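PDB 5MGY: FAD:protein FMN transferase from Pseudomonas stutzeri ATCC 14405 = CCUG 16156, which matures the NosR protein required for nitrous oxide reduction, probably by magnesium-dependent transfer of FMN from FAD onto a threonine side chain. Local coordinates for residues G161-L166 with V181-E186; T244-S249 with L277-P282; G71-M76 with G142-K147; K284-A289 with V307-K312; R130-Q135 with A148-L153. All coordinates share one frame; numbering follows the deposited sequence.

Interaction 1 (G161-L166 with V181-E186); sequences GYAVDL and VEITGE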
# COMPACT_ATOMS: atom_id res chain seq x y z
N GLY A 161 -1.35 4.28 -0.53
CA GLY A 161 -1.91 4.66 0.73
C GLY A 161 -1.63 6.05 1.25
O GLY A 161 -2.49 6.62 1.92
N TYR A 162 -0.38 6.48 1.06
CA TYR A 162 0.08 7.83 1.33
C TYR A 162 -0.74 8.82 0.49
O TYR A 162 -1.25 9.80 1.03
CB TYR A 162 1.55 7.92 0.97
CG TYR A 162 2.17 9.25 1.21
CD1 TYR A 162 2.11 9.84 2.47
CD2 TYR A 162 2.85 9.94 0.16
CE1 TYR A 162 2.72 11.06 2.69
CE2 TYR A 162 3.47 11.16 0.37
CZ TYR A 162 3.40 11.72 1.63
OH TYR A 162 3.99 12.92 1.86
N ALA A 163 -0.93 8.52 -0.79
CA ALA A 163 -1.70 9.34 -1.72
C ALA A 163 -3.13 9.58 -1.20
O ALA A 163 -3.63 10.69 -1.29
CB ALA A 163 -1.72 8.72 -3.12
N VAL A 164 -3.74 8.55 -0.62
CA VAL A 164 -5.09 8.61 -0.08
C VAL A 164 -5.09 9.58 1.10
O VAL A 164 -5.98 10.44 1.23
CB VAL A 164 -5.55 7.19 0.34
CG1 VAL A 164 -6.78 7.22 1.26
CG2 VAL A 164 -5.87 6.38 -0.89
N ASP A 165 -4.07 9.46 1.96
CA ASP A 165 -4.00 10.28 3.15
C ASP A 165 -3.79 11.73 2.71
O ASP A 165 -4.52 12.60 3.20
CB ASP A 165 -2.92 9.84 4.15
CG ASP A 165 -3.26 8.55 4.91
OD1 ASP A 165 -4.46 8.20 5.09
OD2 ASP A 165 -2.30 7.85 5.39
N LEU A 166 -2.89 11.97 1.75
CA LEU A 166 -2.68 13.34 1.25
C LEU A 166 -3.94 13.96 0.64
O LEU A 166 -4.26 15.10 0.92
CB LEU A 166 -1.49 13.45 0.28
CG LEU A 166 -0.09 13.22 0.89
CD1 LEU A 166 0.94 13.11 -0.26
CD2 LEU A 166 0.30 14.24 1.99
N VAL A 181 -12.38 8.04 -0.56
CA VAL A 181 -11.32 8.27 -1.55
C VAL A 181 -10.68 6.94 -1.88
O VAL A 181 -10.17 6.33 -0.98
CB VAL A 181 -10.26 9.16 -0.92
CG1 VAL A 181 -9.16 9.46 -1.86
CG2 VAL A 181 -10.78 10.50 -0.65
N GLU A 182 -10.64 6.50 -3.13
CA GLU A 182 -9.98 5.24 -3.45
C GLU A 182 -8.90 5.43 -4.52
O GLU A 182 -9.21 5.92 -5.59
CB GLU A 182 -11.02 4.20 -3.86
CG GLU A 182 -10.48 2.92 -4.57
CD GLU A 182 -10.53 3.00 -6.12
OE1 GLU A 182 -9.61 2.59 -6.84
OE2 GLU A 182 -11.49 3.48 -6.72
N ILE A 183 -7.65 5.03 -4.24
CA ILE A 183 -6.55 5.17 -5.22
C ILE A 183 -5.98 3.79 -5.40
O ILE A 183 -5.43 3.26 -4.47
CB ILE A 183 -5.50 6.19 -4.75
CG1 ILE A 183 -6.18 7.56 -4.58
CG2 ILE A 183 -4.34 6.29 -5.75
CD1 ILE A 183 -5.35 8.62 -3.88
N THR A 184 -6.19 3.19 -6.58
CA THR A 184 -5.66 1.83 -6.96
C THR A 184 -5.89 0.81 -5.88
O THR A 184 -5.00 0.04 -5.55
CB THR A 184 -4.16 1.78 -7.30
OG1 THR A 184 -3.37 1.80 -6.12
CG2 THR A 184 -3.76 2.93 -8.17
N GLY A 185 -7.08 0.84 -5.30
CA GLY A 185 -7.50 -0.16 -4.36
C GLY A 185 -7.40 0.24 -2.91
O GLY A 185 -8.29 -0.09 -2.14
N GLU A 186 -6.35 0.94 -2.53
CA GLU A 186 -6.30 1.53 -1.18
C GLU A 186 -7.40 2.59 -1.06
O GLU A 186 -7.67 3.31 -2.00
CB GLU A 186 -4.93 2.20 -0.89
CG GLU A 186 -3.85 1.24 -0.47
CD GLU A 186 -3.53 0.20 -1.50
OE1 GLU A 186 -3.64 0.53 -2.70
OE2 GLU A 186 -3.16 -0.96 -1.13

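Interaction 2 (T244-S249 with L277-P282); sequences TLDPQS and LMVLGP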
# COMPACT_ATOMS: atom_id res chain seq x y z
N THR A 244 5.99 -11.22 -4.92
CA THR A 244 6.39 -10.78 -3.59
C THR A 244 7.65 -11.53 -3.13
O THR A 244 7.72 -12.76 -3.19
CB THR A 244 5.24 -10.94 -2.59
OG1 THR A 244 4.04 -10.45 -3.17
CG2 THR A 244 5.52 -10.13 -1.31
N LEU A 245 8.64 -10.78 -2.66
CA LEU A 245 9.94 -11.32 -2.25
C LEU A 245 10.12 -11.27 -0.76
O LEU A 245 9.74 -10.28 -0.16
CB LEU A 245 11.05 -10.46 -2.87
CG LEU A 245 11.06 -10.44 -4.40
CD1 LEU A 245 11.89 -9.28 -4.89
CD2 LEU A 245 11.61 -11.76 -4.92
N ASP A 246 10.72 -12.30 -0.16
CA ASP A 246 11.17 -12.17 1.22
C ASP A 246 12.43 -11.28 1.24
O ASP A 246 13.41 -11.57 0.53
CB ASP A 246 11.45 -13.50 1.87
CG ASP A 246 11.61 -13.37 3.38
OD1 ASP A 246 10.72 -13.86 4.12
OD2 ASP A 246 12.60 -12.76 3.82
N PRO A 247 12.41 -10.19 2.03
CA PRO A 247 13.60 -9.34 2.19
C PRO A 247 14.78 -10.10 2.72
O PRO A 247 15.88 -9.86 2.26
CB PRO A 247 13.18 -8.30 3.25
CG PRO A 247 11.73 -8.48 3.48
CD PRO A 247 11.20 -9.51 2.51
N GLN A 248 14.53 -10.97 3.71
CA GLN A 248 15.56 -11.78 4.35
C GLN A 248 16.18 -12.81 3.37
O GLN A 248 17.39 -12.83 3.19
CB GLN A 248 15.02 -12.44 5.61
CG GLN A 248 15.63 -13.80 5.93
CD GLN A 248 14.62 -14.76 6.49
OE1 GLN A 248 14.29 -14.67 7.64
NE2 GLN A 248 14.16 -15.70 5.70
N SER A 249 15.38 -13.67 2.77
CA SER A 249 15.92 -14.54 1.70
C SER A 249 15.79 -13.75 0.42
O SER A 249 14.95 -12.89 0.31
CB SER A 249 15.14 -15.83 1.62
OG SER A 249 13.81 -15.53 1.23
N LEU A 277 2.39 -8.34 5.92
CA LEU A 277 1.63 -9.53 6.25
C LEU A 277 1.68 -10.51 5.11
O LEU A 277 1.83 -11.69 5.35
CB LEU A 277 0.18 -9.19 6.62
CG LEU A 277 0.10 -8.45 7.94
CD1 LEU A 277 -1.34 -8.26 8.35
CD2 LEU A 277 0.89 -9.19 9.04
N MET A 278 1.61 -10.04 3.87
CA MET A 278 1.70 -10.91 2.71
C MET A 278 3.13 -11.45 2.52
O MET A 278 3.32 -12.52 1.92
CB MET A 278 1.25 -10.16 1.46
CG MET A 278 1.55 -10.86 0.13
SD MET A 278 0.73 -12.44 -0.12
CE MET A 278 -0.91 -11.90 -0.53
N VAL A 279 4.14 -10.70 2.97
CA VAL A 279 5.46 -11.25 2.97
C VAL A 279 5.43 -12.39 3.95
O VAL A 279 5.82 -13.48 3.60
CB VAL A 279 6.53 -10.19 3.35
CG1 VAL A 279 7.89 -10.84 3.70
CG2 VAL A 279 6.64 -9.17 2.21
N LEU A 280 4.94 -12.14 5.15
CA LEU A 280 5.14 -13.05 6.29
C LEU A 280 4.44 -14.39 6.10
O LEU A 280 4.96 -15.44 6.51
CB LEU A 280 4.68 -12.41 7.65
CG LEU A 280 5.68 -11.44 8.30
CD1 LEU A 280 5.03 -10.74 9.48
CD2 LEU A 280 6.96 -12.17 8.71
N GLY A 281 3.29 -14.33 5.45
CA GLY A 281 2.42 -15.47 5.25
C GLY A 281 1.36 -15.71 6.31
O GLY A 281 1.37 -15.05 7.37
N PRO A 282 0.47 -16.69 6.05
CA PRO A 282 -0.67 -17.00 6.98
C PRO A 282 -0.29 -17.23 8.47
O PRO A 282 -0.98 -16.71 9.36
CB PRO A 282 -1.32 -18.24 6.37
CG PRO A 282 -0.60 -18.52 5.07
CD PRO A 282 0.71 -17.79 5.11

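Interaction 3 (G71-M76 with G142-K147); sequences GSCEPM and GDRLCK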
# COMPACT_ATOMS: atom_id res chain seq x y z
N GLY A 71 27.86 5.20 -0.04
CA GLY A 71 28.43 6.34 0.68
C GLY A 71 27.82 7.70 0.43
O GLY A 71 28.17 8.62 1.14
N SER A 72 26.91 7.83 -0.52
CA SER A 72 26.32 9.12 -0.86
C SER A 72 25.31 9.61 0.17
O SER A 72 24.56 8.81 0.68
CB SER A 72 25.62 9.05 -2.20
OG SER A 72 26.60 8.96 -3.24
N CYS A 73 25.38 10.91 0.51
CA CYS A 73 24.29 11.74 1.05
C CYS A 73 23.86 12.70 -0.06
O CYS A 73 24.67 13.30 -0.74
CB CYS A 73 24.72 12.51 2.29
SG CYS A 73 25.00 11.43 3.73
N GLU A 74 22.56 12.82 -0.26
CA GLU A 74 22.00 13.58 -1.34
C GLU A 74 20.75 14.29 -0.84
O GLU A 74 19.89 13.64 -0.22
CB GLU A 74 21.64 12.65 -2.45
CG GLU A 74 20.98 13.32 -3.63
CD GLU A 74 21.94 14.05 -4.59
OE1 GLU A 74 23.16 14.11 -4.30
OE2 GLU A 74 21.49 14.51 -5.67
N PRO A 75 20.62 15.61 -1.11
CA PRO A 75 19.37 16.27 -0.67
C PRO A 75 18.12 15.67 -1.35
O PRO A 75 18.18 15.27 -2.53
CB PRO A 75 19.58 17.75 -1.05
CG PRO A 75 21.03 17.88 -1.32
CD PRO A 75 21.50 16.56 -1.81
N MET A 76 17.03 15.55 -0.59
CA MET A 76 15.78 14.95 -1.10
C MET A 76 14.57 15.71 -0.62
O MET A 76 14.56 16.28 0.50
CB MET A 76 15.60 13.47 -0.67
CG MET A 76 16.64 12.49 -1.15
SD MET A 76 16.67 12.32 -2.92
CE MET A 76 15.23 11.35 -3.14
N GLY A 142 19.21 15.75 8.30
CA GLY A 142 18.65 17.00 7.93
C GLY A 142 17.75 16.77 6.76
O GLY A 142 16.85 15.96 6.84
N ASP A 143 18.02 17.45 5.66
CA ASP A 143 17.22 17.35 4.47
C ASP A 143 17.88 16.38 3.49
O ASP A 143 17.51 16.33 2.31
CB ASP A 143 17.04 18.73 3.85
CG ASP A 143 18.42 19.40 3.37
OD1 ASP A 143 19.43 19.43 4.16
OD2 ASP A 143 18.47 19.89 2.19
N ARG A 144 18.90 15.63 3.95
CA ARG A 144 19.58 14.66 3.08
C ARG A 144 19.15 13.22 3.41
O ARG A 144 18.82 12.96 4.57
CB ARG A 144 21.10 14.80 3.19
CG ARG A 144 21.65 16.12 2.66
CD ARG A 144 22.64 16.79 3.60
NE ARG A 144 24.00 16.24 3.50
CZ ARG A 144 24.67 15.59 4.48
NH1 ARG A 144 24.13 15.40 5.68
NH2 ARG A 144 25.92 15.14 4.24
N LEU A 145 19.13 12.35 2.39
CA LEU A 145 19.01 10.91 2.56
C LEU A 145 20.36 10.34 2.34
O LEU A 145 20.95 10.65 1.32
CB LEU A 145 18.18 10.27 1.48
CG LEU A 145 16.76 9.79 1.64
CD1 LEU A 145 16.43 8.83 0.51
CD2 LEU A 145 16.62 9.12 2.99
N CYS A 146 20.81 9.43 3.19
CA CYS A 146 22.12 8.85 3.06
C CYS A 146 22.03 7.37 2.80
O CYS A 146 21.10 6.70 3.27
CB CYS A 146 22.94 9.13 4.28
SG CYS A 146 23.07 10.91 4.46
N LYS A 147 22.98 6.86 2.02
CA LYS A 147 23.04 5.44 1.80
C LYS A 147 24.44 4.89 1.97
O LYS A 147 25.37 5.38 1.32
CB LYS A 147 22.46 5.08 0.44
CG LYS A 147 23.23 5.53 -0.77
CD LYS A 147 22.27 5.53 -1.93
CE LYS A 147 22.88 5.05 -3.20
NZ LYS A 147 21.88 4.99 -4.28

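Interaction 4 (K284-A289 with V307-K312); sequences KGLALA and VTTSTK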
# COMPACT_ATOMS: atom_id res chain seq x y z
N LYS A 284 3.01 -16.58 10.26
CA LYS A 284 3.74 -15.46 10.91
C LYS A 284 2.95 -14.17 10.85
O LYS A 284 3.02 -13.34 11.80
CB LYS A 284 5.11 -15.27 10.30
CG LYS A 284 6.10 -16.30 10.74
CD LYS A 284 7.29 -16.47 9.81
CE LYS A 284 7.79 -17.87 10.04
NZ LYS A 284 8.84 -18.15 9.07
N GLY A 285 2.18 -14.05 9.75
CA GLY A 285 1.24 -12.97 9.55
C GLY A 285 0.29 -12.74 10.69
O GLY A 285 0.33 -11.71 11.36
N LEU A 286 -0.55 -13.74 10.91
CA LEU A 286 -1.45 -13.78 12.09
C LEU A 286 -0.86 -13.52 13.49
O LEU A 286 -1.50 -12.85 14.34
CB LEU A 286 -2.14 -15.11 12.13
CG LEU A 286 -3.52 -14.97 11.55
CD1 LEU A 286 -4.02 -16.38 11.20
CD2 LEU A 286 -4.43 -14.23 12.54
N ALA A 287 0.32 -14.09 13.74
CA ALA A 287 0.97 -13.95 15.02
C ALA A 287 1.34 -12.49 15.20
O ALA A 287 0.97 -11.91 16.25
CB ALA A 287 2.17 -14.89 15.15
N LEU A 288 2.00 -11.90 14.17
CA LEU A 288 2.39 -10.46 14.18
C LEU A 288 1.15 -9.60 14.36
O LEU A 288 1.08 -8.75 15.27
CB LEU A 288 3.17 -10.05 12.91
CG LEU A 288 3.67 -8.60 12.92
CD1 LEU A 288 4.95 -8.43 13.70
CD2 LEU A 288 3.84 -8.10 11.51
N ALA A 289 0.16 -9.87 13.53
CA ALA A 289 -1.01 -9.05 13.57
C ALA A 289 -1.64 -9.03 14.96
O ALA A 289 -1.96 -7.95 15.45
CB ALA A 289 -2.03 -9.46 12.53
N VAL A 307 -9.76 -20.60 2.88
CA VAL A 307 -10.18 -20.37 4.27
C VAL A 307 -9.91 -18.94 4.64
O VAL A 307 -8.93 -18.39 4.20
CB VAL A 307 -9.49 -21.31 5.26
CG1 VAL A 307 -9.98 -22.73 5.03
CG2 VAL A 307 -7.96 -21.21 5.21
N THR A 308 -10.75 -18.34 5.48
CA THR A 308 -10.56 -16.95 5.94
C THR A 308 -10.31 -16.82 7.44
O THR A 308 -10.90 -17.47 8.27
CB THR A 308 -11.76 -16.00 5.50
OG1 THR A 308 -12.99 -16.37 6.16
CG2 THR A 308 -12.00 -16.03 3.97
N THR A 309 -9.48 -15.88 7.82
CA THR A 309 -9.18 -15.72 9.23
C THR A 309 -9.08 -14.22 9.51
O THR A 309 -8.52 -13.48 8.75
CB THR A 309 -7.86 -16.47 9.59
OG1 THR A 309 -7.76 -17.67 8.78
CG2 THR A 309 -7.79 -16.78 11.10
N SER A 310 -9.66 -13.79 10.60
CA SER A 310 -9.71 -12.40 10.99
C SER A 310 -8.94 -12.31 12.31
O SER A 310 -8.69 -13.31 12.91
CB SER A 310 -11.20 -11.92 11.08
OG SER A 310 -11.91 -12.44 12.21
N THR A 311 -8.49 -11.14 12.71
CA THR A 311 -7.80 -11.02 13.96
C THR A 311 -8.78 -10.61 14.98
O THR A 311 -9.95 -10.37 14.70
CB THR A 311 -6.67 -9.95 13.90
OG1 THR A 311 -7.25 -8.64 13.71
CG2 THR A 311 -5.67 -10.30 12.78
N LYS A 312 -8.27 -10.52 16.18
CA LYS A 312 -8.98 -10.03 17.33
C LYS A 312 -9.40 -8.57 17.20
O LYS A 312 -10.55 -8.26 17.45
CB LYS A 312 -8.06 -10.22 18.52
CG LYS A 312 -8.63 -9.83 19.86
CD LYS A 312 -7.61 -10.08 20.97
CE LYS A 312 -7.19 -11.55 21.05
NZ LYS A 312 -6.44 -11.85 22.29

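Interaction 5 (R130-Q135 with A148-L153); sequences RALTGQ and AVALQL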
# COMPACT_ATOMS: atom_id res chain seq x y z
N ARG A 130 21.53 -8.88 -2.74
CA ARG A 130 21.20 -8.69 -1.32
C ARG A 130 22.21 -7.81 -0.61
O ARG A 130 21.86 -7.11 0.32
CB ARG A 130 21.01 -10.03 -0.57
CG ARG A 130 19.53 -10.36 -0.26
CD ARG A 130 19.35 -11.60 0.62
NE ARG A 130 20.21 -12.68 0.11
CZ ARG A 130 21.36 -13.13 0.65
NH1 ARG A 130 21.84 -12.67 1.81
NH2 ARG A 130 22.03 -14.09 0.02
N ALA A 131 23.46 -7.83 -1.04
CA ALA A 131 24.46 -6.90 -0.44
C ALA A 131 24.21 -5.42 -0.77
O ALA A 131 24.67 -4.59 -0.03
CB ALA A 131 25.87 -7.30 -0.80
N LEU A 132 23.46 -5.12 -1.84
CA LEU A 132 22.94 -3.76 -2.12
C LEU A 132 21.60 -3.40 -1.47
O LEU A 132 21.01 -2.35 -1.81
CB LEU A 132 22.81 -3.53 -3.64
CG LEU A 132 23.99 -3.95 -4.53
CD1 LEU A 132 23.76 -3.75 -6.04
CD2 LEU A 132 25.24 -3.25 -3.95
N THR A 133 21.11 -4.27 -0.58
CA THR A 133 19.83 -4.05 0.07
C THR A 133 20.08 -3.84 1.53
O THR A 133 21.22 -3.97 1.99
CB THR A 133 18.84 -5.21 -0.13
OG1 THR A 133 19.32 -6.38 0.53
CG2 THR A 133 18.63 -5.56 -1.58
N GLY A 134 19.01 -3.44 2.23
CA GLY A 134 19.00 -3.28 3.69
C GLY A 134 18.65 -1.92 4.26
O GLY A 134 19.53 -1.08 4.38
N GLN A 135 17.41 -1.74 4.70
CA GLN A 135 16.89 -0.54 5.43
C GLN A 135 17.83 0.06 6.44
O GLN A 135 17.87 1.26 6.62
CB GLN A 135 15.57 -0.93 6.14
CG GLN A 135 14.72 0.20 6.71
CD GLN A 135 13.57 0.64 5.77
OE1 GLN A 135 12.77 -0.20 5.27
NE2 GLN A 135 13.47 2.00 5.52
N ALA A 148 24.57 3.87 2.83
CA ALA A 148 25.85 3.24 3.11
C ALA A 148 26.27 2.15 2.13
O ALA A 148 27.44 1.81 2.08
CB ALA A 148 25.85 2.69 4.48
N VAL A 149 25.33 1.60 1.37
CA VAL A 149 25.59 0.67 0.28
C VAL A 149 24.87 1.21 -0.96
O VAL A 149 24.10 2.13 -0.84
CB VAL A 149 25.06 -0.78 0.62
CG1 VAL A 149 25.50 -1.27 2.00
CG2 VAL A 149 23.56 -0.89 0.49
N ALA A 150 25.04 0.62 -2.14
CA ALA A 150 24.35 1.12 -3.37
C ALA A 150 22.87 0.82 -3.39
O ALA A 150 22.42 0.11 -4.30
CB ALA A 150 24.98 0.58 -4.68
N LEU A 151 22.14 1.41 -2.44
CA LEU A 151 20.68 1.20 -2.31
C LEU A 151 19.84 1.69 -3.48
O LEU A 151 20.06 2.79 -4.03
CB LEU A 151 20.10 1.86 -1.04
CG LEU A 151 20.55 1.31 0.32
CD1 LEU A 151 19.90 2.07 1.46
CD2 LEU A 151 20.28 -0.17 0.46
N GLN A 152 18.86 0.90 -3.82
CA GLN A 152 17.82 1.38 -4.70
C GLN A 152 16.46 1.26 -4.00
O GLN A 152 16.05 0.17 -3.59
CB GLN A 152 17.92 0.64 -6.00
CG GLN A 152 19.31 0.77 -6.57
CD GLN A 152 19.31 0.43 -8.05
OE1 GLN A 152 19.14 -0.73 -8.45
NE2 GLN A 152 19.47 1.46 -8.89
N LEU A 153 15.81 2.41 -3.85
CA LEU A 153 14.54 2.49 -3.20
C LEU A 153 13.38 2.26 -4.12
O LEU A 153 13.49 2.43 -5.32
CB LEU A 153 14.40 3.85 -2.55
CG LEU A 153 15.51 4.19 -1.54
CD1 LEU A 153 15.20 5.47 -0.77
CD2 LEU A 153 15.76 3.05 -0.59

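Interaction 1 (G161-L166 with V181-E186)
V181 enters this buried contact from strand 179-183, which runs roughly antiparallel to helix 159-173 packed over it. Its carbonyl O is approached by V164 CG1 at 4.2 Å, while its side chain turns to V167 and I168 further along the helix. Two residues on, I183 makes the main apolar contact from this segment. Its CG1 stands anti to the carbonyl carbon (chi1 -60°), and the CD1 methyl beyond it settles on the helix, 3.7 Å from A163 CB and 3.8 Å from V164 CG2. V164 and I183 lie alongside, pointing opposite ways. The chain then reverses through T184 and G185 in a type I' beta turn, and I183 N bonds E186 O (2.8 Å) across the hairpin. E186 starts the next strand, and its CG lies 3.9 Å from G161 N, near the start of the helix. From there its carboxylate leads away from the helix and OE2 bonds S225 OG. G161 N itself is hydrogen-bonded to D271 OD1, and D271 is a magnesium ligand. The chemistry therefore changes along the contact: methyl groups join helix to sheet with no hydrogen bond between the segments, and at the turn this apolar seam gives way to a polar end beside the metal site.

Interaction 2 (T244-S249 with L277-P282)
V279 alone meets four consecutive residues of the 244-249 loop, T244 to P247. Its two methyls divide the work. CG1, anti to the backbone N (chi1 165°), touches P247 CD at 3.8 Å and has D246 OD1 at 4.2 Å. CG2 packs on T244 CG2, also at 3.8 Å, and lies near the carbonyl O of L245. One residue earlier, M278 CG approaches T244 OG1, the two side chains crossing at about a right angle. D246 may also shape its own loop: OD2 is placed to accept the N-H of S249 in an Asx motif, but this is tentative, because S249 is poorly ordered and its placement doubtful. An alanine at D246 would probably leave V279 CG1 without its carboxylate neighbour, opening a gap beside that methyl, and would cost the loop the tentative bond to S249. On the other side of the loop, L245 turns away to L105, L106 and W109. The helix is 267-292, whose T275, one turn before V279, binds magnesium. With no hydrogen bond between the segments, the loop rests on the helix by shape and van der Waals contact, while the D246 carboxylate appears to turn to its own loop's backbone.

Interaction 3 (G71-M76 with G142-K147)
C73 and C146 are joined covalently, SG to SG at 2.1 Å, across a non-hydrogen-bonded pair of antiparallel strands. Both sulfurs stand anti to their own carbonyl carbon, beside the backbone N, and the disulfide torsion is 117°. Backbone hydrogen bonds do the rest of the zipping. E74 and L145 form the hydrogen-bonded pair, with E74 N to L145 O at 3.1 Å and L145 N to E74 O at 3.0 Å. Beyond them K147 N reaches S72 O (2.8 Å) and M76 N reaches D143 O (3.0 Å), while G71 N makes a weak bond to K147 O. In the non-hydrogen-bonded pairs CA-H groups meet carbonyls, as P75 CA does D143 O. Among the side chains, the R144 guanidinium lays one face over C73 CB, which sits toward its rim with NH2 at 3.5 Å, and NH1 forms a salt bridge with D141. An alanine at R144 would probably leave D141 without its mate and uncover C73 CB beside the disulfide. The apolar part is M76 CG against L145 CB (3.8 Å), the two side chains crossing obliquely. In the fold, 73-75 is an edge strand of a small three-stranded antiparallel sheet, with 144-147 in the middle and 138-141 beyond. L145 faces helices 61-67 and 78-93 through F65, V80 and V84, and E74 bridges to R64 of the first of them.

Interaction 4 (K284-A289 with V307-K312)
T311 OG1 is held by two hydrogen bonds, to I294 O and from F314 N, with a weak further bond from A296 N. This makes T311 the N-cap of helix 312-318, placed where strand 306-310, an edge strand of the large antiparallel sheet, gives way to that helix. The hydroxyl sits between the backbone N and the carbonyl carbon (chi1 66°), which swings CG2 anti to the carbonyl carbon and over to helix 267-292. There it meets two helix side chains, L286 and A289. L286 spreads its two methyls over the end of the strand. CD1 rests on T309 CG2 at 3.8 Å, the leucine and threonine crossing at about a right angle. CD2 lies 4.1 Å from T311 CG2, and here the two side chains run past each other in opposite directions. S310, between the two threonines, points its CB away from the helix, and its hydroxyl bonds D315. The neighbouring strand 295-301 completes the setting: its F298 also packs on L286, and T309 and T311 make backbone bonds to F298 and A296. Nothing polar passes between 284-289 and 307-312 themselves; T311 uses its oxygen for the cap and the bond to I294 O, and its methyl for the helix. One turn on from L286, A289 CB meets that methyl, T311 CG2, at 3.7 Å.

Interaction 5 (R130-Q135 with A148-L153)
V149 has CG1 anti to the carbonyl carbon (chi1 -49°), which sets CG2 between the backbone N and the carbonyl carbon and brings that methyl to L132 O at 3.7 Å. L132 holds its CG anti to the carbonyl carbon as well (chi1 -46°), and its side chain goes to the next residue across, A150: CD2 touches A150 CB at 3.9 Å, while L132 CB lies 3.7 Å from A150 O. L151 then brings its CD2 methyl against the backbone of 132-134, 3.8 Å from T133 C and 3.9 Å from G134 N. The L132 carbonyl thus has methyl groups of V149 and L151 around it, and L151 CA offers it a C-H...O contact of 3.6 Å. No conventional hydrogen bond joins the two segments. Each is shaped by bonds of its own. R130 O accepts two from T133, from the backbone N and from OG1, the latter at 2.7 Å, and this fixes T133 on R130. A150 is the centre of an inverse gamma turn. G134 has backbone angles at which a CB would press on the preceding carbonyl, and its N-H goes to T101 OG1. The contact pairs the chain running on from helix 123-131 with the loop that follows strand 144-147. T133 leans on L105 of helix 103-108, L151 on L138 of strand 138-141, and L153 reaches V62 and F65 of helix 61-67.

How the interactions relate
Interaction 1 is the buried one, its centre about 8 Å from the centre of the chain and beside the magnesium site; the other four are only partly buried. Interactions 1 and 4 both lay a helix on the eight-stranded sheet, on an inner strand and an edge strand respectively. Interactions 2 and 4 use successive parts of helix 267-292 and meet through L280 and L288. Interactions 3 and 5 interleave along the chain and touch where L145 packs on L153, while R130 of interaction 5 leans on Q248 of interaction 2. Interaction 3, farthest out, is the exception in chemistry: a disulfide and backbone bonds hold it, whereas the others rest on methyl groups without hydrogen bonds between their segments.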